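Local coordinates for Lmo1076 protein (Listeria monocytogenes serovar 1/2a, PDB 3FI7), which is a secreted autolysin whose N-acetylglucosaminidase (GH73) catalytic domain, the part in this crystal, hydrolyses cell-wall peptidoglycan, at residues A[40-45]-A[50-55]. Numbering follows the deposited sequence.
Sequences QAMDLC and LYPSVM
C45 points its thiol toward the start of helix 52-63, where L50 from the preceding loop, P52 and M55 gather round it. Its SG, turned beside its own backbone N and anti to the carbonyl carbon (chi1 -74°), lies 3.6 Å from CA of P52. CB of L50 is 4.0 Å from the same SG of C45. M55 reaches across to helix 29-47: CG is anti to the backbone N, the chain runs extended as far as SD, and a bend at chi3 (-85°) turns the methyl so that CE of M55 comes within 3.7 Å of SG of C45. SD of M55 touches both residues of one helical turn, 3.9 Å from CB of A41 and 3.8 Å from SG of C45. P52 meets the same turn with its ring: CG approaches CB of C45 at 3.8 Å, while CB of P52 packs more loosely on CG of M42. Beside this apolar patch the backbone makes one link, a nearly straight hydrogen bond from L50 N to C45 O, 2.8 Å. It ties the last turn of helix 29-47 to the connection into helix 52-63, whose N-cap is Y51. This buried junction of two consecutive helices belongs to the lysozyme-like glucosaminidase domain; M55 and L44 continue its packing onto helix 116-129, through A124 and L120 respectively, whereas V54 faces helix 149-156.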
loop_
_atom_site.group_PDB
_atom_site.type_symbol
_atom_site.label_atom_id
_atom_site.label_comp_id
_atom_site.label_asym_id
_atom_site.label_seq_id
_atom_site.Cartn_x
_atom_site.Cartn_y
_atom_site.Cartn_z
ATOM N N GLN A 40 -10.637 -3.487 2.046
ATOM C CA GLN A 40 -10.163 -4.484 1.090
ATOM C C GLN A 40 -8.817 -5.045 1.522
ATOM O O GLN A 40 -8.543 -6.223 1.322
ATOM C CB GLN A 40 -10.069 -3.890 -0.321
ATOM C CG GLN A 40 -11.430 -3.531 -0.919
ATOM C CD GLN A 40 -11.358 -2.397 -1.958
ATOM O OE1 GLN A 40 -10.675 -1.373 -1.760
ATOM N NE2 GLN A 40 -12.083 -2.570 -3.063
ATOM N N ALA A 41 -7.984 -4.208 2.133
ATOM C CA ALA A 41 -6.689 -4.687 2.596
ATOM C C ALA A 41 -6.851 -5.704 3.725
ATOM O O ALA A 41 -6.135 -6.701 3.775
ATOM C CB ALA A 41 -5.796 -3.526 3.035
ATOM N N MET A 42 -7.786 -5.451 4.636
ATOM C CA MET A 42 -8.026 -6.389 5.733
ATOM C C MET A 42 -8.519 -7.739 5.191
ATOM O O MET A 42 -8.061 -8.795 5.625
ATOM C CB MET A 42 -9.012 -5.811 6.771
ATOM C CG MET A 42 -8.400 -4.775 7.718
ATOM S SD MET A 42 -9.518 -4.155 9.018
ATOM C CE MET A 42 -10.641 -3.121 8.063
ATOM N N ASP A 43 -9.441 -7.698 4.235
ATOM C CA ASP A 43 -9.977 -8.923 3.648
ATOM C C ASP A 43 -8.911 -9.718 2.901
ATOM O O ASP A 43 -8.769 -10.909 3.111
ATOM C CB ASP A 43 -11.129 -8.608 2.700
ATOM C CG ASP A 43 -12.277 -7.924 3.401
ATOM O OD1 ASP A 43 -12.317 -7.989 4.649
ATOM O OD2 ASP A 43 -13.137 -7.326 2.709
ATOM N N LEU A 44 -8.163 -9.052 2.031
ATOM C CA LEU A 44 -7.171 -9.744 1.222
ATOM C C LEU A 44 -6.029 -10.273 2.074
ATOM O O LEU A 44 -5.525 -11.368 1.828
ATOM C CB LEU A 44 -6.622 -8.827 0.138
ATOM C CG LEU A 44 -7.624 -8.456 -0.942
ATOM C CD1 LEU A 44 -7.136 -7.207 -1.669
ATOM C CD2 LEU A 44 -7.853 -9.643 -1.901
ATOM N N CYS A 45 -5.617 -9.500 3.075
ATOM C CA CYS A 45 -4.490 -9.912 3.905
ATOM C C CYS A 45 -4.838 -11.074 4.828
ATOM O O CYS A 45 -3.951 -11.799 5.289
ATOM C CB CYS A 45 -3.911 -8.736 4.688
ATOM S SG CYS A 45 -2.961 -7.620 3.631
ATOM N N LEU A 50 -1.185 -11.987 5.395
ATOM C CA LEU A 50 -0.179 -10.928 5.397
ATOM C C LEU A 50 -0.607 -9.829 6.374
ATOM O O LEU A 50 -1.725 -9.863 6.887
ATOM C CB LEU A 50 -0.062 -10.335 3.997
ATOM C CG LEU A 50 0.170 -11.303 2.837
ATOM C CD1 LEU A 50 0.119 -10.556 1.510
ATOM C CD2 LEU A 50 1.503 -12.001 2.999
ATOM N N TYR A 51 0.267 -8.857 6.634
ATOM C CA TYR A 51 -0.122 -7.691 7.451
ATOM C C TYR A 51 -0.827 -6.621 6.617
ATOM O O TYR A 51 -0.243 -6.076 5.675
ATOM C CB TYR A 51 1.093 -7.040 8.127
ATOM C CG TYR A 51 1.648 -7.779 9.318
ATOM C CD1 TYR A 51 1.063 -7.649 10.568
ATOM C CD2 TYR A 51 2.777 -8.599 9.195
ATOM C CE1 TYR A 51 1.573 -8.322 11.671
ATOM C CE2 TYR A 51 3.294 -9.273 10.286
ATOM C CZ TYR A 51 2.684 -9.137 11.525
ATOM O OH TYR A 51 3.187 -9.802 12.624
ATOM N N PRO A 52 -2.078 -6.297 6.973
ATOM C CA PRO A 52 -2.807 -5.202 6.320
ATOM C C PRO A 52 -2.074 -3.868 6.492
ATOM O O PRO A 52 -2.108 -3.009 5.606
ATOM C CB PRO A 52 -4.137 -5.149 7.087
ATOM C CG PRO A 52 -4.271 -6.450 7.746
ATOM C CD PRO A 52 -2.886 -6.979 7.997
ATOM N N SER A 53 -1.420 -3.689 7.633
ATOM C CA SER A 53 -0.725 -2.436 7.892
ATOM C C SER A 53 0.399 -2.263 6.882
ATOM O O SER A 53 0.671 -1.161 6.425
ATOM C CB SER A 53 -0.160 -2.403 9.310
ATOM O OG SER A 53 0.711 -3.497 9.517
ATOM N N VAL A 54 1.047 -3.365 6.531
ATOM C CA VAL A 54 2.164 -3.313 5.603
ATOM C C VAL A 54 1.657 -3.084 4.173
ATOM O O VAL A 54 2.257 -2.338 3.396
ATOM C CB VAL A 54 3.020 -4.594 5.708
ATOM C CG1 VAL A 54 4.059 -4.657 4.594
ATOM C CG2 VAL A 54 3.684 -4.660 7.085
ATOM N N MET A 55 0.532 -3.705 3.838
ATOM C CA MET A 55 -0.076 -3.503 2.521
ATOM C C MET A 55 -0.556 -2.064 2.303
ATOM O O MET A 55 -0.362 -1.480 1.231
ATOM C CB MET A 55 -1.247 -4.466 2.306
ATOM C CG MET A 55 -1.922 -4.281 0.945
ATOM S SD MET A 55 -3.352 -5.355 0.662
ATOM C CE MET A 55 -2.546 -6.836 0.058
#